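Local coordinates for Aureochrome1-like protein (Ochromonas danica, PDB 6I20) that binds flavin mononucleotide in a PAS-type (LOV) domain and probably acts as a blue-light receptor, as aureochromes do, at residues Q35-L40 against R54-P59; E67-G72 against T79-L84; I99-L102 against N108-N111. All coordinates share one frame; numbering follows the deposited sequence.

Contact 1 (Q35-L40 against R54-P59); sequences QGFLTL and RFLQGP. With FMN (flavin mononucleotide), chain E; EDO (1,2-ethanediol), chain G.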
loop_
_atom_site.group_PDB
_atom_site.type_symbol
_atom_site.label_atom_id
_atom_site.label_comp_id
_atom_site.label_asym_id
_atom_site.label_seq_id
_atom_site.Cartn_x
_atom_site.Cartn_y
_atom_site.Cartn_z
ATOM N N GLN A 35 1.101 -7.837 10.150
ATOM C CA GLN A 35 1.324 -7.259 11.455
ATOM C C GLN A 35 2.091 -5.960 11.401
ATOM O O GLN A 35 1.782 -5.033 12.124
ATOM C CB GLN A 35 2.020 -8.266 12.407
ATOM C CG GLN A 35 2.246 -7.689 13.804
ATOM C CD GLN A 35 0.953 -7.362 14.507
ATOM O OE1 GLN A 35 0.144 -8.277 14.725
ATOM N NE2 GLN A 35 0.712 -6.063 14.825
ATOM N N GLY A 36 3.087 -5.893 10.534
ATOM C CA GLY A 36 3.894 -4.691 10.402
ATOM C C GLY A 36 3.056 -3.503 9.969
ATOM O O GLY A 36 3.272 -2.390 10.447
ATOM N N PHE A 37 2.151 -3.725 9.026
ATOM C CA PHE A 37 1.228 -2.661 8.590
ATOM C C PHE A 37 0.376 -2.170 9.753
ATOM O O PHE A 37 0.175 -0.958 9.947
ATOM C CB PHE A 37 0.336 -3.147 7.469
ATOM C CG PHE A 37 -0.670 -2.142 6.984
ATOM C CD1 PHE A 37 -0.333 -1.222 6.002
ATOM C CD2 PHE A 37 -1.954 -2.138 7.481
ATOM C CE1 PHE A 37 -1.253 -0.297 5.541
ATOM C CE2 PHE A 37 -2.872 -1.205 7.009
ATOM C CZ PHE A 37 -2.537 -0.303 6.042
ATOM N N LEU A 38 -0.120 -3.090 10.550
ATOM C CA LEU A 38 -0.951 -2.733 11.708
ATOM C C LEU A 38 -0.152 -1.908 12.691
ATOM O O LEU A 38 -0.651 -0.924 13.241
ATOM C CB LEU A 38 -1.543 -3.973 12.363
ATOM C CG LEU A 38 -2.334 -4.907 11.465
ATOM C CD1 LEU A 38 -2.760 -6.134 12.246
ATOM C CD2 LEU A 38 -3.508 -4.225 10.781
ATOM N N THR A 39 1.081 -2.317 12.979
ATOM C CA THR A 39 1.909 -1.592 13.922
ATOM C C THR A 39 2.283 -0.207 13.406
ATOM O O THR A 39 2.211 0.773 14.166
ATOM C CB THR A 39 3.147 -2.388 14.268
ATOM O OG1 THR A 39 2.694 -3.624 14.833
ATOM C CG2 THR A 39 4.026 -1.644 15.270
ATOM N N LEU A 40 2.612 -0.128 12.130
ATOM C CA LEU A 40 2.976 1.154 11.494
ATOM C C LEU A 40 1.823 2.145 11.578
ATOM O O LEU A 40 2.026 3.301 11.906
ATOM C CB LEU A 40 3.337 0.923 10.026
ATOM C CG LEU A 40 3.484 2.158 9.140
ATOM C CD1 LEU A 40 4.663 2.990 9.636
ATOM C CD2 LEU A 40 3.661 1.707 7.688
ATOM N N ARG A 54 -7.098 4.151 1.206
ATOM C CA ARG A 54 -7.102 5.592 1.215
ATOM C C ARG A 54 -7.370 6.168 2.592
ATOM O O ARG A 54 -7.201 7.376 2.781
ATOM C CB ARG A 54 -8.087 6.160 0.202
ATOM C CG ARG A 54 -9.530 6.096 0.625
ATOM C CD ARG A 54 -10.451 6.813 -0.349
ATOM N NE ARG A 54 -10.546 6.166 -1.636
ATOM C CZ ARG A 54 -11.328 5.127 -1.902
ATOM N NH1 ARG A 54 -12.133 4.603 -0.990
ATOM N NH2 ARG A 54 -11.302 4.591 -3.119
ATOM N N PHE A 55 -7.851 5.379 3.548
ATOM C CA PHE A 55 -8.001 5.873 4.920
ATOM C C PHE A 55 -6.727 6.405 5.564
ATOM O O PHE A 55 -6.755 7.103 6.575
ATOM C CB PHE A 55 -8.710 4.857 5.860
ATOM C CG PHE A 55 -7.918 3.592 6.120
ATOM C CD1 PHE A 55 -6.899 3.574 7.056
ATOM C CD2 PHE A 55 -8.201 2.419 5.433
ATOM C CE1 PHE A 55 -6.183 2.418 7.281
ATOM C CE2 PHE A 55 -7.459 1.269 5.647
ATOM C CZ PHE A 55 -6.434 1.275 6.548
ATOM N N LEU A 56 -5.595 6.039 4.965
ATOM C CA LEU A 56 -4.282 6.569 5.403
ATOM C C LEU A 56 -3.986 7.976 4.937
ATOM O O LEU A 56 -3.024 8.586 5.381
ATOM C CB LEU A 56 -3.163 5.619 4.989
ATOM C CG LEU A 56 -3.186 4.244 5.611
ATOM C CD1 LEU A 56 -2.025 3.415 5.064
ATOM C CD2 LEU A 56 -3.110 4.287 7.132
ATOM N N GLN A 57 -4.828 8.511 4.047
ATOM C CA GLN A 57 -4.556 9.833 3.473
ATOM C C GLN A 57 -5.292 10.925 4.244
ATOM O O GLN A 57 -6.304 10.657 4.881
ATOM C CB GLN A 57 -4.980 9.838 2.015
ATOM C CG GLN A 57 -4.218 8.801 1.172
ATOM C CD GLN A 57 -4.872 8.488 -0.149
ATOM O OE1 GLN A 57 -5.798 9.192 -0.608
ATOM N NE2 GLN A 57 -4.379 7.417 -0.816
ATOM N N GLY A 58 -4.786 12.135 4.148
ATOM C CA GLY A 58 -5.384 13.263 4.862
ATOM C C GLY A 58 -5.045 14.562 4.197
ATOM O O GLY A 58 -4.539 14.600 3.068
ATOM N N PRO A 59 -5.324 15.675 4.877
ATOM C CA PRO A 59 -5.238 16.989 4.234
ATOM C C PRO A 59 -3.879 17.366 3.689
ATOM O O PRO A 59 -3.817 18.118 2.732
ATOM C CB PRO A 59 -5.632 17.951 5.357
ATOM C CG PRO A 59 -6.443 17.154 6.234
ATOM C CD PRO A 59 -5.952 15.752 6.215
HETATM N N1 FMN E . -2.620 4.655 -0.348
HETATM C C2 FMN E . -1.943 5.200 0.686
HETATM O O2 FMN E . -2.064 6.431 0.887
HETATM N N3 FMN E . -1.159 4.481 1.526
HETATM C C4 FMN E . -0.974 3.136 1.366
HETATM O O4 FMN E . -0.182 2.515 2.124
HETATM C C4A FMN E . -1.692 2.503 0.311
HETATM N N5 FMN E . -1.568 1.152 0.112
HETATM C C5A FMN E . -2.202 0.614 -0.958
HETATM C C6 FMN E . -2.085 -0.770 -1.214
HETATM C C7 FMN E . -2.698 -1.361 -2.270
HETATM C C7M FMN E . -2.518 -2.872 -2.540
HETATM C C8 FMN E . -3.505 -0.586 -3.172
HETATM C C8M FMN E . -4.173 -1.222 -4.347
HETATM C C9 FMN E . -3.638 0.762 -2.943
HETATM C C9A FMN E . -3.000 1.395 -1.887
HETATM N N10 FMN E . -3.191 2.775 -1.618
HETATM C C10 FMN E . -2.497 3.329 -0.581
HETATM C "C1'" FMN E . -3.898 3.637 -2.558
HETATM C "C2'" FMN E . -5.405 3.787 -2.328
HETATM O "O2'" FMN E . -5.922 2.532 -1.862
HETATM C "C3'" FMN E . -6.081 4.152 -3.641
HETATM O "O3'" FMN E . -5.773 3.204 -4.677
HETATM C "C4'" FMN E . -5.769 5.540 -4.152
HETATM O "O4'" FMN E . -6.043 6.474 -3.093
HETATM C "C5'" FMN E . -6.683 5.898 -5.372
HETATM O "O5'" FMN E . -8.034 5.366 -5.169
HETATM P P FMN E . -9.233 6.115 -5.946
HETATM O O1P FMN E . -10.483 5.454 -5.513
HETATM O O2P FMN E . -9.157 7.534 -5.557
HETATM O O3P FMN E . -8.893 5.896 -7.414
HETATM C C1 EDO G . 4.563 -5.472 16.102
HETATM O O1 EDO G . 5.127 -6.438 17.001
HETATM C C2 EDO G . 5.636 -4.975 15.142
HETATM O O2 EDO G . 5.287 -5.224 13.774
#
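Phe37 and Leu56 approach from opposite directions: Phe37 CE1 lies 3.8 Å from Leu56 CD1. That same Leu56 methyl also packs against the flavin, 3.6 Å from FMN O4. Phe55, beside Leu56 in the chain, sends CZ to the edge of the Phe37 ring, near its plane, 4.2 Å from Phe37 CZ. Because CG of Phe37 stands anti to the backbone N (chi1 178°), the phenyl group extends out from the helix, and a flat, wholly apolar ring suits this buried place. Val48 packs on both phenylalanines, and Phe55 also meets Tyr43 edge-to-face.

The polar work belongs to 54-59. Gln57, its chain extended beyond CG, brings one amide nitrogen between ring and ribityl chain: NE2 donates to FMN O2 (3.0 Å) and to FMN O4' (3.0 Å, 160°), with a weak third bond to FMN N1. Arg54 NH2 holds FMN O1P at 2.7 Å, while its NH1 pairs with Asp27.

Cys53 just before Arg54 is, by its place in the NCRFLQ motif, probably the photoactive cysteine of LOV domains. Apolar side chains thus back the segment while amide and guanidinium fix the cofactor, which probably helps to hold flavin and cysteine in a defined relation.

Contact 2 (E67-G72 against T79-L84); sequences EKVRKG and TTVVLL. With FMN (flavin mononucleotide), chain E.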
loop_
_atom_site.group_PDB
_atom_site.type_symbol
_atom_site.label_atom_id
_atom_site.label_comp_id
_atom_site.label_asym_id
_atom_site.label_seq_id
_atom_site.Cartn_x
_atom_site.Cartn_y
_atom_site.Cartn_z
ATOM N N GLU A 67 -2.804 10.475 -7.478
ATOM C CA GLU A 67 -3.071 10.324 -8.906
ATOM C C GLU A 67 -2.058 9.401 -9.581
ATOM O O GLU A 67 -2.421 8.591 -10.426
ATOM C CB GLU A 67 -3.105 11.677 -9.589
ATOM C CG GLU A 67 -3.349 11.644 -11.080
ATOM C CD GLU A 67 -4.668 11.032 -11.552
ATOM O OE1 GLU A 67 -5.656 10.984 -10.800
ATOM O OE2 GLU A 67 -4.729 10.597 -12.729
ATOM N N LYS A 68 -0.800 9.505 -9.186
ATOM C CA LYS A 68 0.213 8.535 -9.727
ATOM C C LYS A 68 -0.124 7.082 -9.383
ATOM O O LYS A 68 0.017 6.155 -10.217
ATOM C CB LYS A 68 1.595 8.901 -9.187
ATOM C CG LYS A 68 2.153 10.144 -9.777
ATOM C CD LYS A 68 3.636 10.297 -9.514
ATOM C CE LYS A 68 4.031 11.709 -9.869
ATOM N NZ LYS A 68 5.491 11.932 -9.854
ATOM N N VAL A 69 -0.581 6.859 -8.156
ATOM C CA VAL A 69 -1.005 5.530 -7.766
ATOM C C VAL A 69 -2.196 5.086 -8.632
ATOM O O VAL A 69 -2.249 3.959 -9.156
ATOM C CB VAL A 69 -1.333 5.439 -6.267
ATOM C CG1 VAL A 69 -1.999 4.124 -5.961
ATOM C CG2 VAL A 69 -0.104 5.679 -5.397
ATOM N N ARG A 70 -3.175 5.979 -8.749
ATOM C CA ARG A 70 -4.363 5.677 -9.512
ATOM C C ARG A 70 -4.036 5.266 -10.932
ATOM O O ARG A 70 -4.581 4.297 -11.442
ATOM C CB ARG A 70 -5.274 6.913 -9.487
ATOM C CG ARG A 70 -6.675 6.756 -10.010
ATOM C CD ARG A 70 -7.400 8.090 -9.866
ATOM N NE ARG A 70 -7.698 8.413 -8.455
ATOM C CZ ARG A 70 -7.351 9.505 -7.745
ATOM N NH1 ARG A 70 -7.737 9.565 -6.465
ATOM N NH2 ARG A 70 -6.634 10.516 -8.242
ATOM N N LYS A 71 -3.175 6.038 -11.577
ATOM C CA LYS A 71 -2.762 5.786 -12.961
ATOM C C LYS A 71 -2.026 4.447 -13.104
ATOM O O LYS A 71 -2.240 3.743 -14.097
ATOM C CB LYS A 71 -1.918 6.936 -13.507
ATOM C CG LYS A 71 -2.697 8.222 -13.784
ATOM C CD LYS A 71 -1.852 9.307 -14.486
ATOM C CE LYS A 71 -2.501 10.708 -14.531
ATOM N NZ LYS A 71 -1.755 11.781 -15.242
ATOM N N GLY A 72 -1.187 4.093 -12.138
ATOM C CA GLY A 72 -0.494 2.789 -12.160
ATOM C C GLY A 72 -1.489 1.656 -12.153
ATOM O O GLY A 72 -1.361 0.686 -12.895
ATOM N N THR A 79 4.446 0.477 -9.382
ATOM C CA THR A 79 4.568 1.888 -9.113
ATOM C C THR A 79 5.168 2.150 -7.735
ATOM O O THR A 79 4.858 1.434 -6.784
ATOM C CB THR A 79 3.152 2.488 -9.233
ATOM O OG1 THR A 79 2.650 2.193 -10.543
ATOM C CG2 THR A 79 3.189 3.965 -9.042
ATOM N N THR A 80 6.025 3.171 -7.647
ATOM C CA THR A 80 6.594 3.627 -6.397
ATOM C C THR A 80 6.206 5.099 -6.242
ATOM O O THR A 80 6.453 5.910 -7.149
ATOM C CB THR A 80 8.127 3.566 -6.426
ATOM O OG1 THR A 80 8.543 2.262 -6.808
ATOM C CG2 THR A 80 8.721 3.893 -5.071
ATOM N N VAL A 81 5.665 5.434 -5.085
ATOM C CA VAL A 81 5.415 6.858 -4.741
ATOM C C VAL A 81 5.885 7.090 -3.316
ATOM O O VAL A 81 6.013 6.138 -2.505
ATOM C CB VAL A 81 3.937 7.328 -4.857
ATOM C CG1 VAL A 81 3.418 7.210 -6.274
ATOM C CG2 VAL A 81 3.067 6.605 -3.861
ATOM N N VAL A 82 6.144 8.341 -2.999
ATOM C CA VAL A 82 6.365 8.734 -1.612
ATOM C C VAL A 82 5.256 9.734 -1.298
ATOM O O VAL A 82 5.088 10.718 -2.023
ATOM C CB VAL A 82 7.761 9.340 -1.371
ATOM C CG1 VAL A 82 7.864 9.909 0.028
ATOM C CG2 VAL A 82 8.800 8.236 -1.548
ATOM N N LEU A 83 4.529 9.467 -0.233
ATOM C CA LEU A 83 3.424 10.367 0.146
ATOM C C LEU A 83 3.225 10.367 1.638
ATOM O O LEU A 83 3.594 9.443 2.346
ATOM C CB LEU A 83 2.146 10.018 -0.615
ATOM C CG LEU A 83 1.252 8.903 -0.096
ATOM C CD1 LEU A 83 -0.011 8.783 -0.964
ATOM C CD2 LEU A 83 1.929 7.539 -0.053
ATOM N N LEU A 84 2.580 11.449 2.109
ATOM C CA LEU A 84 2.302 11.592 3.526
ATOM C C LEU A 84 1.069 10.794 3.909
ATOM O O LEU A 84 0.034 10.903 3.248
ATOM C CB LEU A 84 2.113 13.070 3.853
ATOM C CG LEU A 84 2.166 13.393 5.350
ATOM C CD1 LEU A 84 3.594 13.324 5.887
ATOM C CD2 LEU A 84 1.550 14.767 5.636
HETATM N N1 FMN E . -2.620 4.655 -0.348
HETATM C C2 FMN E . -1.943 5.200 0.686
HETATM O O2 FMN E . -2.064 6.431 0.887
HETATM N N3 FMN E . -1.159 4.481 1.526
HETATM C C4 FMN E . -0.974 3.136 1.366
HETATM O O4 FMN E . -0.182 2.515 2.124
HETATM C C4A FMN E . -1.692 2.503 0.311
HETATM N N5 FMN E . -1.568 1.152 0.112
HETATM C C5A FMN E . -2.202 0.614 -0.958
HETATM C C6 FMN E . -2.085 -0.770 -1.214
HETATM C C7 FMN E . -2.698 -1.361 -2.270
HETATM C C7M FMN E . -2.518 -2.872 -2.540
HETATM C C8 FMN E . -3.505 -0.586 -3.172
HETATM C C8M FMN E . -4.173 -1.222 -4.347
HETATM C C9 FMN E . -3.638 0.762 -2.943
HETATM C C9A FMN E . -3.000 1.395 -1.887
HETATM N N10 FMN E . -3.191 2.775 -1.618
HETATM C C10 FMN E . -2.497 3.329 -0.581
HETATM C "C1'" FMN E . -3.898 3.637 -2.558
HETATM C "C2'" FMN E . -5.405 3.787 -2.328
HETATM O "O2'" FMN E . -5.922 2.532 -1.862
HETATM C "C3'" FMN E . -6.081 4.152 -3.641
HETATM O "O3'" FMN E . -5.773 3.204 -4.677
HETATM C "C4'" FMN E . -5.769 5.540 -4.152
HETATM O "O4'" FMN E . -6.043 6.474 -3.093
HETATM C "C5'" FMN E . -6.683 5.898 -5.372
HETATM O "O5'" FMN E . -8.034 5.366 -5.169
HETATM P P FMN E . -9.233 6.115 -5.946
HETATM O O1P FMN E . -10.483 5.454 -5.513
HETATM O O2P FMN E . -9.157 7.534 -5.557
HETATM O O3P FMN E . -8.893 5.896 -7.414
#
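Helix 67-72 runs nearly antiparallel to strand 79-84 (166°), their axes 8.7 Å apart, and they come nearest where Gly72 CA lies 6.0 Å from Thr79 CA. This is the PAS fold's packing of a helix against an edge strand of the antiparallel sheet, here forming one wall of the flavin pocket.

Val69 and Val81 cross at about a right angle, with Val69 CG2 3.6 Å from Val81 CG2. Compact and branched at CB, the two valines fill the buried interface. Val69 has its other methyl, CG1, anti to the backbone N (chi1 170°), and this branch touches the ribityl chain at FMN C1'. Val81 CG1 meets Lys68 CB, the aliphatic root of a lysine whose extended chain then leads away from the strand. Gly72, with no side chain, allows close approach to Thr79.

Arg70, its long chain bent at chi3, uses all three nitrogens: NE and NH1 for the phosphate, NH2 for Glu67. NE reaches FMN O3P at 3.0 Å, the NH1 bond to FMN O2P is nearly straight (2.6 Å, 174°), and NH2 forms a salt bridge with Glu67 OE1, 2.8 Å away on the anti side of the carboxylate.

Contact 3 (I99-L102 against N108-N111); sequences IAAL and NVVN. With FMN (flavin mononucleotide), chain E.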
loop_
_atom_site.group_PDB
_atom_site.type_symbol
_atom_site.label_atom_id
_atom_site.label_comp_id
_atom_site.label_asym_id
_atom_site.label_seq_id
_atom_site.Cartn_x
_atom_site.Cartn_y
_atom_site.Cartn_z
ATOM N N ILE A 99 3.328 -0.506 -5.205
ATOM C CA ILE A 99 2.121 -1.268 -5.534
ATOM C C ILE A 99 2.382 -2.043 -6.810
ATOM O O ILE A 99 2.930 -1.527 -7.781
ATOM C CB ILE A 99 0.854 -0.374 -5.647
ATOM C CG1 ILE A 99 0.649 0.393 -4.350
ATOM C CG2 ILE A 99 -0.393 -1.199 -5.940
ATOM C CD1 ILE A 99 -0.418 1.491 -4.452
ATOM N N ALA A 100 2.011 -3.319 -6.762
ATOM C CA ALA A 100 2.228 -4.229 -7.890
ATOM C C ALA A 100 1.048 -5.171 -8.067
ATOM O O ALA A 100 0.425 -5.606 -7.115
ATOM C CB ALA A 100 3.472 -5.069 -7.674
ATOM N N ALA A 101 0.787 -5.502 -9.325
ATOM C CA ALA A 101 -0.177 -6.537 -9.646
ATOM C C ALA A 101 0.364 -7.924 -9.313
ATOM O O ALA A 101 1.531 -8.226 -9.597
ATOM C CB ALA A 101 -0.543 -6.484 -11.102
ATOM N N LEU A 102 -0.492 -8.753 -8.745
ATOM C CA LEU A 102 -0.269 -10.192 -8.561
ATOM C C LEU A 102 -1.131 -10.906 -9.578
ATOM O O LEU A 102 -2.357 -10.779 -9.567
ATOM C CB LEU A 102 -0.602 -10.593 -7.137
ATOM C CG LEU A 102 0.198 -9.914 -6.023
ATOM C CD1 LEU A 102 -0.396 -10.212 -4.664
ATOM C CD2 LEU A 102 1.626 -10.308 -6.058
ATOM N N ASN A 108 -3.893 -12.528 -15.811
ATOM C CA ASN A 108 -4.942 -11.678 -15.239
ATOM C C ASN A 108 -4.464 -11.147 -13.924
ATOM O O ASN A 108 -3.866 -11.871 -13.120
ATOM C CB ASN A 108 -6.208 -12.497 -15.002
ATOM C CG ASN A 108 -6.756 -13.084 -16.264
ATOM O OD1 ASN A 108 -7.109 -12.350 -17.211
ATOM N ND2 ASN A 108 -6.829 -14.424 -16.327
ATOM N N VAL A 109 -4.799 -9.893 -13.611
ATOM C CA VAL A 109 -4.591 -9.361 -12.272
ATOM C C VAL A 109 -5.614 -10.021 -11.346
ATOM O O VAL A 109 -6.839 -9.897 -11.545
ATOM C CB VAL A 109 -4.711 -7.825 -12.240
ATOM C CG1 VAL A 109 -4.586 -7.316 -10.827
ATOM C CG2 VAL A 109 -3.675 -7.230 -13.178
ATOM N N VAL A 110 -5.139 -10.665 -10.291
ATOM C CA VAL A 110 -6.002 -11.296 -9.306
ATOM C C VAL A 110 -6.028 -10.456 -8.043
ATOM O O VAL A 110 -7.085 -10.303 -7.398
ATOM C CB VAL A 110 -5.558 -12.751 -9.001
ATOM C CG1 VAL A 110 -6.475 -13.408 -7.987
ATOM C CG2 VAL A 110 -5.616 -13.578 -10.270
ATOM N N ASN A 111 -4.910 -9.911 -7.641
ATOM C CA ASN A 111 -4.805 -9.107 -6.428
ATOM C C ASN A 111 -3.787 -8.004 -6.668
ATOM O O ASN A 111 -2.980 -8.079 -7.616
ATOM C CB ASN A 111 -4.357 -9.937 -5.204
ATOM C CG ASN A 111 -5.398 -10.929 -4.728
ATOM O OD1 ASN A 111 -5.257 -12.149 -4.937
ATOM N ND2 ASN A 111 -6.444 -10.447 -4.051
HETATM N N1 FMN E . -2.620 4.655 -0.348
HETATM C C2 FMN E . -1.943 5.200 0.686
HETATM O O2 FMN E . -2.064 6.431 0.887
HETATM N N3 FMN E . -1.159 4.481 1.526
HETATM C C4 FMN E . -0.974 3.136 1.366
HETATM O O4 FMN E . -0.182 2.515 2.124
HETATM C C4A FMN E . -1.692 2.503 0.311
HETATM N N5 FMN E . -1.568 1.152 0.112
HETATM C C5A FMN E . -2.202 0.614 -0.958
HETATM C C6 FMN E . -2.085 -0.770 -1.214
HETATM C C7 FMN E . -2.698 -1.361 -2.270
HETATM C C7M FMN E . -2.518 -2.872 -2.540
HETATM C C8 FMN E . -3.505 -0.586 -3.172
HETATM C C8M FMN E . -4.173 -1.222 -4.347
HETATM C C9 FMN E . -3.638 0.762 -2.943
HETATM C C9A FMN E . -3.000 1.395 -1.887
HETATM N N10 FMN E . -3.191 2.775 -1.618
HETATM C C10 FMN E . -2.497 3.329 -0.581
HETATM C "C1'" FMN E . -3.898 3.637 -2.558
HETATM C "C2'" FMN E . -5.405 3.787 -2.328
HETATM O "O2'" FMN E . -5.922 2.532 -1.862
HETATM C "C3'" FMN E . -6.081 4.152 -3.641
HETATM O "O3'" FMN E . -5.773 3.204 -4.677
HETATM C "C4'" FMN E . -5.769 5.540 -4.152
HETATM O "O4'" FMN E . -6.043 6.474 -3.093
HETATM C "C5'" FMN E . -6.683 5.898 -5.372
HETATM O "O5'" FMN E . -8.034 5.366 -5.169
HETATM P P FMN E . -9.233 6.115 -5.946
HETATM O O1P FMN E . -10.483 5.454 -5.513
HETATM O O2P FMN E . -9.157 7.534 -5.557
HETATM O O3P FMN E . -8.893 5.896 -7.414
#
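Leu102 and Asn111 send their side chains to the same face of the sheet, where they cross obliquely and Leu102 CD1 comes 4.0 Å from Asn111 CB. With CG beside the backbone N (chi1 -60°), the Leu102 side chain stays near Asn111 O, which lies 4.0 Å from Leu102 CG. The apolar branches of Leu102 suit a buried spot also covered by Ile20 and Tyr5. Asn111, buried too, satisfies its amide at both ends, OD1 bonding to Tyr5 OH and ND2 to Ser21 O.

The backbones here belong to the hairpin of strands 92-103 and 109-119 of the PAS sheet, and they pair through a classic beta bulge: Val110 and Asn111 both face Leu102. Leu102 N donates to Asn111 O at 2.8 Å, tilted 27° from the carbonyl plane. In return Leu102 O accepts a good bond from Val110 N (2.9 Å) and a weak one from Asn111 N (3.3 Å). The strand of Leu102 also carries Ile99, a residue of the flavin pocket.

Ala101 and Val109 meet by methyl groups, Ala101 CB lying 3.8 Å from Val109 CG2 and slightly farther from CG1. The single methyl of alanine meets the fork of the branched valine where the strands splay, their short axes 113° apart.

Overall arrangement
Contacts 1, 2 and 3 follow in series along the chain, all within the PAS domain and all touching the flavin. Contacts 2 and 3 share the sheet: strands 79-86 and 92-103 are neighbours in it, Thr79 O probably accepting a bond from Ile99 N, and Val69 of helix 63-75 lies against Ile99 in the conformer given. Their centres are about 15 Å apart, as are those of contacts 1 and 2. Contacts 1 and 3, about 20 Å apart between centres, lie on opposite sides of the chain's centre. The cofactor is therefore gripped by helix, loop and sheet together, and a light-induced change at the flavin could plausibly be passed to the sheet.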